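Long-range contacts in Nrps/pks (Streptomyces albus, PDB 4OPE), which probably catalyses decarboxylative condensation steps that extend the growing polyketide chain, as a ketosynthase domain of an AT-less oxazolomycin assembly line: residues T174-S179 with F422-S427; V125-G130 with S169-T174; E43-H48 with V203-H208; G219-D224 with Y237-G242. All coordinates share one frame; numbering follows the deposited sequence.

Contact 1. Residues T174-S179 with F422-S427; sequences TMCSSS and FGAGGS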
loop_
_atom_site.group_PDB
_atom_site.type_symbol
_atom_site.label_atom_id
_atom_site.label_comp_id
_atom_site.label_asym_id
_atom_site.label_seq_id
_atom_site.Cartn_x
_atom_site.Cartn_y
_atom_site.Cartn_z
ATOM N N THR A 174 1.950 5.359 -2.983
ATOM C CA THR A 174 3.228 5.963 -3.397
ATOM C C THR A 174 2.970 7.327 -4.148
ATOM O O THR A 174 3.780 7.775 -4.964
ATOM C CB THR A 174 4.088 4.976 -4.250
ATOM O OG1 THR A 174 3.483 4.700 -5.536
ATOM C CG2 THR A 174 4.293 3.646 -3.521
HETATM N N MSE A 175 1.829 7.959 -3.888
HETATM C CA MSE A 175 1.433 9.216 -4.524
HETATM C C MSE A 175 1.120 9.028 -5.994
HETATM O O MSE A 175 0.388 8.120 -6.376
HETATM C CB MSE A 175 2.474 10.316 -4.263
HETATM C CG MSE A 175 3.021 10.402 -2.854
HETATM SE SE MSE A 175 3.750 12.190 -2.393
HETATM C CE MSE A 175 4.454 11.803 -0.569
ATOM N N CYS A 176 1.657 9.884 -6.845
ATOM C CA CYS A 176 1.352 9.888 -8.273
ATOM C C CYS A 176 1.607 8.584 -8.966
ATOM O O CYS A 176 0.994 8.321 -9.976
ATOM C CB CYS A 176 2.190 10.982 -8.943
ATOM S SG CYS A 176 2.312 12.434 -7.848
ATOM N N SER A 177 2.509 7.753 -8.445
ATOM C CA SER A 177 2.828 6.488 -9.061
ATOM C C SER A 177 2.037 5.285 -8.495
ATOM O O SER A 177 2.274 4.130 -8.853
ATOM C CB SER A 177 4.306 6.245 -8.857
ATOM O OG SER A 177 4.611 6.240 -7.477
ATOM N N SER A 178 1.113 5.544 -7.607
ATOM C CA SER A 178 0.385 4.496 -6.945
ATOM C C SER A 178 -0.243 3.433 -7.858
ATOM O O SER A 178 -0.059 2.233 -7.635
ATOM C CB SER A 178 -0.672 5.156 -6.067
ATOM O OG SER A 178 -0.049 5.771 -4.957
ATOM N N SER A 179 -0.967 3.852 -8.879
ATOM C CA SER A 179 -1.550 2.897 -9.826
ATOM C C SER A 179 -0.557 1.945 -10.467
ATOM O O SER A 179 -0.855 0.755 -10.616
ATOM C CB SER A 179 -2.279 3.625 -10.955
ATOM O OG SER A 179 -3.465 4.267 -10.454
ATOM N N PHE A 422 5.892 9.180 -11.828
ATOM C CA PHE A 422 6.833 9.618 -10.790
ATOM C C PHE A 422 6.113 10.346 -9.664
ATOM O O PHE A 422 5.587 11.417 -9.830
ATOM C CB PHE A 422 7.867 10.559 -11.413
ATOM C CG PHE A 422 8.543 9.986 -12.614
ATOM C CD1 PHE A 422 9.072 8.725 -12.576
ATOM C CD2 PHE A 422 8.611 10.693 -13.780
ATOM C CE1 PHE A 422 9.705 8.181 -13.660
ATOM C CE2 PHE A 422 9.230 10.158 -14.890
ATOM C CZ PHE A 422 9.795 8.903 -14.820
ATOM N N GLY A 423 6.070 9.735 -8.509
ATOM C CA GLY A 423 5.410 10.339 -7.385
ATOM C C GLY A 423 6.240 11.502 -6.880
ATOM O O GLY A 423 7.463 11.403 -6.773
ATOM N N ALA A 424 5.539 12.589 -6.558
ATOM C CA ALA A 424 6.093 13.802 -5.934
ATOM C C ALA A 424 7.088 13.480 -4.829
ATOM O O ALA A 424 8.138 14.052 -4.784
ATOM C CB ALA A 424 4.962 14.716 -5.421
ATOM N N GLY A 425 6.815 12.510 -3.973
ATOM C CA GLY A 425 7.768 12.173 -2.900
ATOM C C GLY A 425 8.946 11.319 -3.304
ATOM O O GLY A 425 9.725 10.947 -2.449
ATOM N N GLY A 426 9.076 10.948 -4.573
ATOM C CA GLY A 426 10.223 10.126 -5.003
ATOM C C GLY A 426 9.957 8.697 -5.478
ATOM O O GLY A 426 10.851 8.058 -6.037
ATOM N N SER A 427 8.741 8.171 -5.308
ATOM C CA SER A 427 8.499 6.779 -5.699
ATOM C C SER A 427 8.141 6.735 -7.158
ATOM O O SER A 427 7.177 7.358 -7.588
ATOM C CB SER A 427 7.400 6.150 -4.856
ATOM O OG SER A 427 7.820 5.985 -3.489
HETATM O O HOH W 1 6.097 9.214 -3.997
#

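Contact 2. Residues V125-G130 with S169-T174; sequences VGLMYG and SIALDT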
loop_
_atom_site.group_PDB
_atom_site.type_symbol
_atom_site.label_atom_id
_atom_site.label_comp_id
_atom_site.label_asym_id
_atom_site.label_seq_id
_atom_site.Cartn_x
_atom_site.Cartn_y
_atom_site.Cartn_z
ATOM N N VAL A 125 -4.760 -1.727 -5.044
ATOM C CA VAL A 125 -5.342 -0.432 -5.398
ATOM C C VAL A 125 -4.543 0.664 -4.811
ATOM O O VAL A 125 -4.210 0.614 -3.646
ATOM C CB VAL A 125 -6.805 -0.318 -4.912
ATOM C CG1 VAL A 125 -6.925 -0.435 -3.399
ATOM C CG2 VAL A 125 -7.484 0.946 -5.451
ATOM N N GLY A 126 -4.219 1.667 -5.620
ATOM C CA GLY A 126 -3.418 2.795 -5.131
ATOM C C GLY A 126 -4.276 3.981 -4.804
ATOM O O GLY A 126 -5.202 4.343 -5.572
ATOM N N LEU A 127 -3.980 4.590 -3.657
ATOM C CA LEU A 127 -4.607 5.863 -3.236
ATOM C C LEU A 127 -3.571 6.726 -2.547
ATOM O O LEU A 127 -2.582 6.204 -2.008
ATOM C CB LEU A 127 -5.704 5.581 -2.252
ATOM C CG LEU A 127 -6.746 4.537 -2.658
ATOM C CD1 LEU A 127 -6.559 3.257 -1.879
ATOM C CD2 LEU A 127 -8.124 5.074 -2.348
HETATM N N MSE A 128 -3.772 8.038 -2.587
HETATM C CA MSE A 128 -2.853 9.007 -1.919
HETATM C C MSE A 128 -3.506 10.108 -1.114
HETATM O O MSE A 128 -2.836 10.866 -0.445
HETATM C CB MSE A 128 -1.893 9.641 -2.941
HETATM C CG MSE A 128 -2.523 10.725 -3.799
HETATM SE SE MSE A 128 -1.150 11.661 -4.894
HETATM C CE MSE A 128 -0.351 12.913 -3.598
ATOM N N TYR A 129 -4.814 10.219 -1.186
ATOM C CA TYR A 129 -5.522 11.146 -0.353
ATOM C C TYR A 129 -6.707 10.438 0.229
ATOM O O TYR A 129 -7.261 9.519 -0.365
ATOM C CB TYR A 129 -6.024 12.357 -1.135
ATOM C CG TYR A 129 -4.951 13.250 -1.689
ATOM C CD1 TYR A 129 -4.121 13.944 -0.861
ATOM C CD2 TYR A 129 -4.806 13.438 -3.052
ATOM C CE1 TYR A 129 -3.132 14.773 -1.355
ATOM C CE2 TYR A 129 -3.811 14.262 -3.561
ATOM C CZ TYR A 129 -2.984 14.936 -2.699
ATOM O OH TYR A 129 -2.011 15.774 -3.173
ATOM N N GLY A 130 -7.105 10.893 1.389
ATOM C CA GLY A 130 -8.316 10.431 1.998
ATOM C C GLY A 130 -8.940 11.602 2.694
ATOM O O GLY A 130 -8.899 11.678 3.893
ATOM N N SER A 169 -5.133 -8.700 -0.555
ATOM C CA SER A 169 -6.001 -7.525 -0.638
ATOM C C SER A 169 -5.262 -6.349 -0.005
ATOM O O SER A 169 -5.232 -6.235 1.171
ATOM C CB SER A 169 -7.380 -7.769 0.072
ATOM O OG SER A 169 -8.270 -6.625 0.016
ATOM N N ILE A 170 -4.704 -5.461 -0.814
ATOM C CA ILE A 170 -3.770 -4.461 -0.348
ATOM C C ILE A 170 -4.051 -3.109 -0.923
ATOM O O ILE A 170 -4.198 -2.988 -2.129
ATOM C CB ILE A 170 -2.368 -4.844 -0.839
ATOM C CG1 ILE A 170 -2.040 -6.272 -0.378
ATOM C CG2 ILE A 170 -1.347 -3.823 -0.327
ATOM C CD1 ILE A 170 -0.665 -6.760 -0.798
ATOM N N ALA A 171 -4.091 -2.084 -0.101
ATOM C CA ALA A 171 -4.141 -0.736 -0.618
ATOM C C ALA A 171 -2.784 -0.121 -0.413
ATOM O O ALA A 171 -2.056 -0.468 0.529
ATOM C CB ALA A 171 -5.198 0.090 0.078
ATOM N N LEU A 172 -2.404 0.795 -1.276
ATOM C CA LEU A 172 -1.039 1.318 -1.167
ATOM C C LEU A 172 -0.930 2.764 -1.642
ATOM O O LEU A 172 -1.677 3.182 -2.506
ATOM C CB LEU A 172 -0.044 0.383 -1.852
ATOM C CG LEU A 172 -0.374 0.164 -3.318
ATOM C CD1 LEU A 172 0.582 0.963 -4.181
ATOM C CD2 LEU A 172 -0.280 -1.308 -3.672
ATOM N N ASP A 173 -0.066 3.530 -0.990
ATOM C CA ASP A 173 0.206 4.908 -1.345
ATOM C C ASP A 173 1.683 5.026 -1.724
ATOM O O ASP A 173 2.551 4.765 -0.909
ATOM C CB ASP A 173 -0.131 5.798 -0.148
ATOM C CG ASP A 173 0.001 7.289 -0.438
ATOM O OD1 ASP A 173 0.230 7.648 -1.622
ATOM O OD2 ASP A 173 -0.121 8.094 0.543
ATOM N N THR A 174 1.950 5.359 -2.983
ATOM C CA THR A 174 3.228 5.963 -3.397
ATOM C C THR A 174 2.970 7.327 -4.148
ATOM O O THR A 174 3.780 7.775 -4.964
ATOM C CB THR A 174 4.088 4.976 -4.250
ATOM O OG1 THR A 174 3.483 4.700 -5.536
ATOM C CG2 THR A 174 4.293 3.646 -3.521
HETATM O O HOH W 2 0.130 10.522 -0.265
HETATM O O HOH W 3 -2.075 9.108 1.938
#

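Contact 3. Residues E43-H48 with V203-H208; sequences EDRWDH and VNVSSH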
loop_
_atom_site.group_PDB
_atom_site.type_symbol
_atom_site.label_atom_id
_atom_site.label_comp_id
_atom_site.label_asym_id
_atom_site.label_seq_id
_atom_site.Cartn_x
_atom_site.Cartn_y
_atom_site.Cartn_z
ATOM N N GLU A 43 -19.881 24.269 -8.420
ATOM C CA GLU A 43 -20.683 24.768 -7.313
ATOM C C GLU A 43 -21.099 23.664 -6.374
ATOM O O GLU A 43 -20.996 23.819 -5.180
ATOM C CB GLU A 43 -21.935 25.430 -7.831
ATOM C CG GLU A 43 -21.679 26.810 -8.394
ATOM C CD GLU A 43 -22.965 27.537 -8.772
ATOM O OE1 GLU A 43 -23.952 27.514 -7.970
ATOM O OE2 GLU A 43 -22.973 28.126 -9.884
ATOM N N ASP A 44 -21.552 22.532 -6.898
ATOM C CA ASP A 44 -22.079 21.481 -6.020
ATOM C C ASP A 44 -21.041 20.714 -5.175
ATOM O O ASP A 44 -21.425 19.857 -4.366
ATOM C CB ASP A 44 -23.045 20.535 -6.751
ATOM C CG ASP A 44 -22.424 19.790 -7.890
ATOM O OD1 ASP A 44 -21.253 20.021 -8.249
ATOM O OD2 ASP A 44 -23.147 18.953 -8.454
ATOM N N ARG A 45 -19.757 21.046 -5.327
ATOM C CA ARG A 45 -18.710 20.448 -4.517
ATOM C C ARG A 45 -18.389 21.335 -3.343
ATOM O O ARG A 45 -18.394 20.897 -2.209
ATOM C CB ARG A 45 -17.415 20.262 -5.324
ATOM C CG ARG A 45 -17.530 19.406 -6.552
ATOM C CD ARG A 45 -17.840 17.962 -6.223
ATOM N NE ARG A 45 -17.564 17.177 -7.423
ATOM C CZ ARG A 45 -16.522 16.369 -7.588
ATOM N NH1 ARG A 45 -16.395 15.734 -8.746
ATOM N NH2 ARG A 45 -15.630 16.177 -6.616
ATOM N N TRP A 46 -18.035 22.580 -3.632
ATOM C CA TRP A 46 -17.800 23.559 -2.587
ATOM C C TRP A 46 -17.747 24.930 -3.225
ATOM O O TRP A 46 -17.634 25.052 -4.456
ATOM C CB TRP A 46 -16.529 23.268 -1.767
ATOM C CG TRP A 46 -15.240 23.388 -2.517
ATOM C CD1 TRP A 46 -14.600 24.532 -2.862
ATOM C CD2 TRP A 46 -14.415 22.318 -2.980
ATOM N NE1 TRP A 46 -13.438 24.248 -3.539
ATOM C CE2 TRP A 46 -13.290 22.896 -3.611
ATOM C CE3 TRP A 46 -14.514 20.927 -2.923
ATOM C CZ2 TRP A 46 -12.277 22.137 -4.187
ATOM C CZ3 TRP A 46 -13.494 20.177 -3.470
ATOM C CH2 TRP A 46 -12.405 20.780 -4.110
ATOM N N ASP A 47 -17.879 25.939 -2.367
ATOM C CA ASP A 47 -17.881 27.326 -2.752
ATOM C C ASP A 47 -16.424 27.711 -2.761
ATOM O O ASP A 47 -15.799 27.891 -1.713
ATOM C CB ASP A 47 -18.683 28.142 -1.725
ATOM C CG ASP A 47 -18.639 29.666 -1.972
ATOM O OD1 ASP A 47 -18.218 30.121 -3.064
ATOM O OD2 ASP A 47 -19.043 30.410 -1.037
ATOM N N HIS A 48 -15.865 27.801 -3.954
ATOM C CA HIS A 48 -14.468 28.120 -4.075
ATOM C C HIS A 48 -14.185 29.604 -3.795
ATOM O O HIS A 48 -13.041 29.964 -3.511
ATOM C CB HIS A 48 -13.932 27.713 -5.439
ATOM C CG HIS A 48 -12.458 27.483 -5.439
ATOM N ND1 HIS A 48 -11.869 26.511 -4.671
ATOM C CD2 HIS A 48 -11.450 28.107 -6.088
ATOM C CE1 HIS A 48 -10.559 26.537 -4.850
ATOM N NE2 HIS A 48 -10.277 27.498 -5.708
ATOM N N VAL A 203 -7.620 5.031 -7.516
ATOM C CA VAL A 203 -8.774 5.874 -7.458
ATOM C C VAL A 203 -8.393 7.142 -6.772
ATOM O O VAL A 203 -7.580 7.105 -5.858
ATOM C CB VAL A 203 -9.953 5.189 -6.754
ATOM C CG1 VAL A 203 -9.564 4.659 -5.419
ATOM C CG2 VAL A 203 -11.111 6.152 -6.573
ATOM N N ASN A 204 -8.956 8.256 -7.234
ATOM C CA ASN A 204 -8.744 9.528 -6.606
ATOM C C ASN A 204 -9.961 10.443 -6.773
ATOM O O ASN A 204 -10.401 10.690 -7.894
ATOM C CB ASN A 204 -7.532 10.146 -7.255
ATOM C CG ASN A 204 -7.074 11.401 -6.565
ATOM O OD1 ASN A 204 -6.597 11.342 -5.431
ATOM N ND2 ASN A 204 -7.162 12.543 -7.263
ATOM N N VAL A 205 -10.496 10.939 -5.656
ATOM C CA VAL A 205 -11.601 11.903 -5.671
ATOM C C VAL A 205 -11.259 13.149 -4.906
ATOM O O VAL A 205 -10.795 13.067 -3.798
ATOM C CB VAL A 205 -12.876 11.324 -5.049
ATOM C CG1 VAL A 205 -13.985 12.345 -5.083
ATOM C CG2 VAL A 205 -13.338 10.101 -5.815
ATOM N N SER A 206 -11.517 14.299 -5.513
ATOM C CA SER A 206 -11.305 15.620 -4.924
ATOM C C SER A 206 -12.553 16.059 -4.172
ATOM O O SER A 206 -13.346 16.895 -4.649
ATOM C CB SER A 206 -11.065 16.640 -6.023
ATOM O OG SER A 206 -9.889 16.326 -6.719
ATOM N N SER A 207 -12.706 15.495 -2.997
ATOM C CA SER A 207 -13.908 15.647 -2.207
ATOM C C SER A 207 -13.900 16.893 -1.334
ATOM O O SER A 207 -14.957 17.344 -0.950
ATOM C CB SER A 207 -14.044 14.441 -1.280
ATOM O OG SER A 207 -12.980 14.470 -0.339
ATOM N N HIS A 208 -12.722 17.416 -1.001
ATOM C CA HIS A 208 -12.620 18.458 -0.017
ATOM C C HIS A 208 -11.695 19.575 -0.483
ATOM O O HIS A 208 -10.660 19.311 -1.073
ATOM C CB HIS A 208 -12.081 17.828 1.245
ATOM C CG HIS A 208 -12.318 18.622 2.488
ATOM N ND1 HIS A 208 -11.611 19.759 2.778
ATOM C CD2 HIS A 208 -13.126 18.407 3.547
ATOM C CE1 HIS A 208 -11.985 20.232 3.951
ATOM N NE2 HIS A 208 -12.900 19.422 4.443
#

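Contact 4. Residues G219-D224 with Y237-G242; sequences GFLSTD and YVPAEG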
loop_
_atom_site.group_PDB
_atom_site.type_symbol
_atom_site.label_atom_id
_atom_site.label_comp_id
_atom_site.label_asym_id
_atom_site.label_seq_id
_atom_site.Cartn_x
_atom_site.Cartn_y
_atom_site.Cartn_z
ATOM N N GLY A 219 2.885 25.830 -3.921
ATOM C CA GLY A 219 3.062 26.239 -5.308
ATOM C C GLY A 219 2.870 25.135 -6.363
ATOM O O GLY A 219 3.333 25.265 -7.488
ATOM N N PHE A 220 2.158 24.064 -6.036
ATOM C CA PHE A 220 2.035 22.995 -6.973
ATOM C C PHE A 220 1.052 23.286 -8.077
ATOM O O PHE A 220 1.157 22.702 -9.149
ATOM C CB PHE A 220 1.690 21.709 -6.241
ATOM C CG PHE A 220 2.806 21.211 -5.389
ATOM C CD1 PHE A 220 3.983 20.754 -5.986
ATOM C CD2 PHE A 220 2.717 21.228 -3.980
ATOM C CE1 PHE A 220 5.046 20.315 -5.207
ATOM C CE2 PHE A 220 3.773 20.780 -3.197
ATOM C CZ PHE A 220 4.937 20.330 -3.810
ATOM N N LEU A 221 0.102 24.167 -7.850
ATOM C CA LEU A 221 -0.943 24.377 -8.834
ATOM C C LEU A 221 -0.457 25.267 -9.996
ATOM O O LEU A 221 0.167 26.288 -9.779
ATOM C CB LEU A 221 -2.154 25.002 -8.179
ATOM C CG LEU A 221 -2.745 24.196 -7.018
ATOM C CD1 LEU A 221 -3.923 24.955 -6.448
ATOM C CD2 LEU A 221 -3.169 22.781 -7.435
ATOM N N SER A 222 -0.727 24.888 -11.230
ATOM C CA SER A 222 -0.409 25.779 -12.308
ATOM C C SER A 222 -1.384 26.959 -12.224
ATOM O O SER A 222 -2.454 26.798 -11.670
ATOM C CB SER A 222 -0.541 25.079 -13.653
ATOM O OG SER A 222 -1.829 24.531 -13.862
ATOM N N THR A 223 -1.028 28.110 -12.792
ATOM C CA THR A 223 -1.830 29.323 -12.678
ATOM C C THR A 223 -2.977 29.405 -13.704
ATOM O O THR A 223 -3.993 30.079 -13.447
ATOM C CB THR A 223 -0.953 30.591 -12.759
ATOM O OG1 THR A 223 -0.086 30.502 -13.879
ATOM C CG2 THR A 223 -0.075 30.706 -11.535
ATOM N N ASP A 224 -2.837 28.722 -14.846
ATOM C CA ASP A 224 -3.958 28.556 -15.801
ATOM C C ASP A 224 -4.809 27.316 -15.534
ATOM O O ASP A 224 -5.807 27.115 -16.144
ATOM C CB ASP A 224 -3.459 28.555 -17.242
ATOM C CG ASP A 224 -2.413 27.464 -17.518
ATOM O OD1 ASP A 224 -1.946 26.702 -16.594
ATOM O OD2 ASP A 224 -2.045 27.385 -18.709
ATOM N N TYR A 237 0.638 21.906 -12.074
ATOM C CA TYR A 237 -0.370 21.008 -12.614
ATOM C C TYR A 237 -1.754 21.355 -12.148
ATOM O O TYR A 237 -1.948 22.305 -11.432
ATOM C CB TYR A 237 -0.015 19.562 -12.277
ATOM C CG TYR A 237 0.029 19.208 -10.812
ATOM C CD1 TYR A 237 1.208 19.244 -10.126
ATOM C CD2 TYR A 237 -1.102 18.770 -10.133
ATOM C CE1 TYR A 237 1.291 18.872 -8.805
ATOM C CE2 TYR A 237 -1.023 18.401 -8.788
ATOM C CZ TYR A 237 0.192 18.459 -8.151
ATOM O OH TYR A 237 0.328 18.125 -6.838
ATOM N N VAL A 238 -2.715 20.591 -12.599
ATOM C CA VAL A 238 -4.082 20.724 -12.126
ATOM C C VAL A 238 -4.620 19.363 -11.641
ATOM O O VAL A 238 -4.502 18.362 -12.324
ATOM C CB VAL A 238 -4.963 21.340 -13.223
ATOM C CG1 VAL A 238 -4.924 20.545 -14.488
ATOM C CG2 VAL A 238 -6.392 21.433 -12.768
ATOM N N PRO A 239 -5.199 19.317 -10.452
ATOM C CA PRO A 239 -5.710 18.038 -9.988
ATOM C C PRO A 239 -6.841 17.501 -10.856
ATOM O O PRO A 239 -7.636 18.251 -11.431
ATOM C CB PRO A 239 -6.240 18.352 -8.573
ATOM C CG PRO A 239 -5.603 19.626 -8.186
ATOM C CD PRO A 239 -5.520 20.375 -9.492
ATOM N N ALA A 240 -6.916 16.201 -10.936
ATOM C CA ALA A 240 -8.035 15.581 -11.579
ATOM C C ALA A 240 -8.484 14.332 -10.844
ATOM O O ALA A 240 -7.693 13.714 -10.116
ATOM C CB ALA A 240 -7.668 15.231 -12.990
ATOM N N GLU A 241 -9.754 13.984 -11.051
ATOM C CA GLU A 241 -10.360 12.854 -10.398
ATOM C C GLU A 241 -10.402 11.622 -11.337
ATOM O O GLU A 241 -10.359 11.732 -12.554
ATOM C CB GLU A 241 -11.754 13.225 -9.995
ATOM C CG GLU A 241 -11.830 14.257 -8.891
ATOM C CD GLU A 241 -13.271 14.571 -8.485
ATOM O OE1 GLU A 241 -13.561 14.740 -7.285
ATOM O OE2 GLU A 241 -14.138 14.640 -9.363
ATOM N N GLY A 242 -10.421 10.443 -10.761
ATOM C CA GLY A 242 -10.518 9.259 -11.576
ATOM C C GLY A 242 -10.547 7.959 -10.802
ATOM O O GLY A 242 -10.132 7.882 -9.655
HETATM O O HOH W 4 -3.964 24.601 -11.288
#

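Contact 1. Residues T174-S179 with F422-S427
T174 meets S427 flank to flank, its CB 3.6 Å from S427 CB. A water reinforces the pair, giving a hydrogen bond to T174 O and accepting one from S427 N. Next comes M175, a selenomethionine whose CG stands anti to the carbonyl carbon and whose chain then runs extended along the glycine-rich loop. Its SE lies 3.5 Å from G425 N and packs beside A424 CB; the methyl CE lies 4.1 Å from G425 CA. C176 points its thiol at the start of the type I turn G423-G426. There A424 N donates to C176 SG at 3.5 Å and 165°, a long but straight bond, while C176 CB rests 3.5 Å from F422 O. The C176 side chain also packs on H311 and H351. The TMCSSS sequence and these two histidines match the Cys-His-His active site of ketosynthases, so C176 is probably the acyl-carrying nucleophile. S177 holds its OG 2.8 Å from S427 O, in hydrogen-bonding range, although its proton has another possible acceptor; S427 O is in any case gripped by G423 N. S178 turns its OG back to pin the bend, accepting from T174 N and donating to M175 O. S427 OG is hydrogen-bonded to S169 O and N157 ND2 of the second subunit. In the fold, 174-179 carries the chain from strand 169-173 into helix 178-192, and it faces the loop that joins antiparallel neighbours 416-422 and 427-434 near the dimer interface.

Contact 2. Residues V125-G130 with S169-T174
V125 lies beside A171, and G126 beside L172, in a parallel strand pair, part of the central sheet of the thiolase fold, where strands 121-126 and 169-173 are joined by a crossover through helix 152-163. V125 uses both backbone groups: its N donates to I170 O at 3.2 Å, and its O receives L172 N at 3.0 Å. L172 then extends the register, its O taking L127 N at 2.9 Å. The V125 side chain puts CG1 3.9 Å from A171 CB, and L127 CD1 reaches the same methyl; helix 152-163 lies against this face. L172 points to the other face and packs on helix 178-192. Past the last backbone bond the strands stay in touch through D173, whose CA-H faces L127 O. With CG anti to the backbone N (chi1 -175°), its carboxylate lies beside M128, D173 CG 3.6 Å from M128 CA. D173 OD1 is held by M175 N and OD2 by A153 N of the second subunit, with which A171-D173 also form an antiparallel sheet across the interface. An alanine in place of D173 would probably leave M175 N and A153 N of the second subunit without their acceptor and open a gap beside M128. One water lies 2.6 Å from D173 OD2 and 3.0 Å from M128 O, within bonding range of both.

Contact 3. Residues E43-H48 with V203-H208
W46 and R45 reach across together to the backbone of S206-H208, and their torsions place the groups that touch. W46 has CG between the backbone N and the carbonyl carbon (chi1 66°), which swings the six-membered end of the indole over the opposing chain. There CZ3 does most of the touching: the carbonyl carbon of H208 lies over one ring face, 3.5 Å from CZ3, while S206 O comes in at the ring edge, also 3.5 Å from CZ3. The far edge of the indole is tied down within its own loop, where W46 NE1 donates to H48 ND1 at 3.0 Å and 168°, the bond lying close to both ring planes. H48 NE2 is bonded in turn to A64 O, consistent with a proton on NE2. An alanine in place of W46 would probably leave H48 ND1 without its donor and open a gap against the H208 carbonyl. The opposing segment is the exit from strand 197-204 of the thiolase-fold sheet; it bends at S206 in an inverse gamma turn closed by a weak S207 N to V205 O bond. Beyond it, H208 ND1 caps L210 N where helix 210-217 begins. R45 bends at chi2 (-66°) and then straightens, bringing its guanidinium edge-on to the same bend, with NH2 3.1 Å from S206 O, near the guanidinium plane. Its NH1 forms a salt bridge with E241 OE2, and E241 OE1 accepts from S206 N.

Contact 4. Residues G219-D224 with Y237-G242
F220 O meets Y237 twice: it accepts the Y237 backbone N-H at 3.1 Å, and it also lies over one face of that residue's own ring, 3.6 Å from CD1. The Y237 side chain makes this possible by placing CG between its backbone N and carbonyl carbon (chi1 63°), so that the ring folds back across the F220 peptide. The N-H bond is nearly straight at 167°. F220 CB packs at the far end of the tyrosine, 3.8 Å from Y237 CE1, while the phenylalanine ring itself leads away. On the other side of L221 the chains bond again, S222 N donating to Y237 O at 2.9 Å and 170°. The two bonds enclose a single bridge between L221 and Y237, not a longer strand pairing. A water adds a further tie, donating to S222 O at 2.7 Å and to Y237 O at 3.1 Å. S222 OG turns to R226 O within the intervening loop. Further along, the L221 side chain crosses the P239 ring at about a right angle, with L221 CD2 3.9 Å from P239 CD. The bridge thus pinches the base of the loop between the two segments. The loop begins just after helix 210-217 ends in a Schellman motif, with G219 at positive phi. L221, Y237 and P239 pack back onto L215 of that helix. Y237 also meets the ring of H351, probably a catalytic histidine as in related ketosynthases, and the chain then runs on into strand 242-250, where G242 pairs with N204 of strand 197-204.

In the fold
From the N terminus, contact 3 opens first at 43-48 and closes only at 203-208, a long loop that contains the whole of contact 2. Contact 2 closes at 169-174, and contact 1 opens there at once, sharing T174. Contact 1 then crosses contact 3, since its partner comes only at 422-427, in the C-terminal half of the fold. Contact 4 is a short loop closed after contact 3 and lying wholly within the span of contact 1. Contacts 2 and 3 meet through neighbouring strands 121-126 and 197-204, contacts 3 and 4 where strand 197-204 runs beside strand 242-250, and contacts 1 and 2 both reach the second subunit.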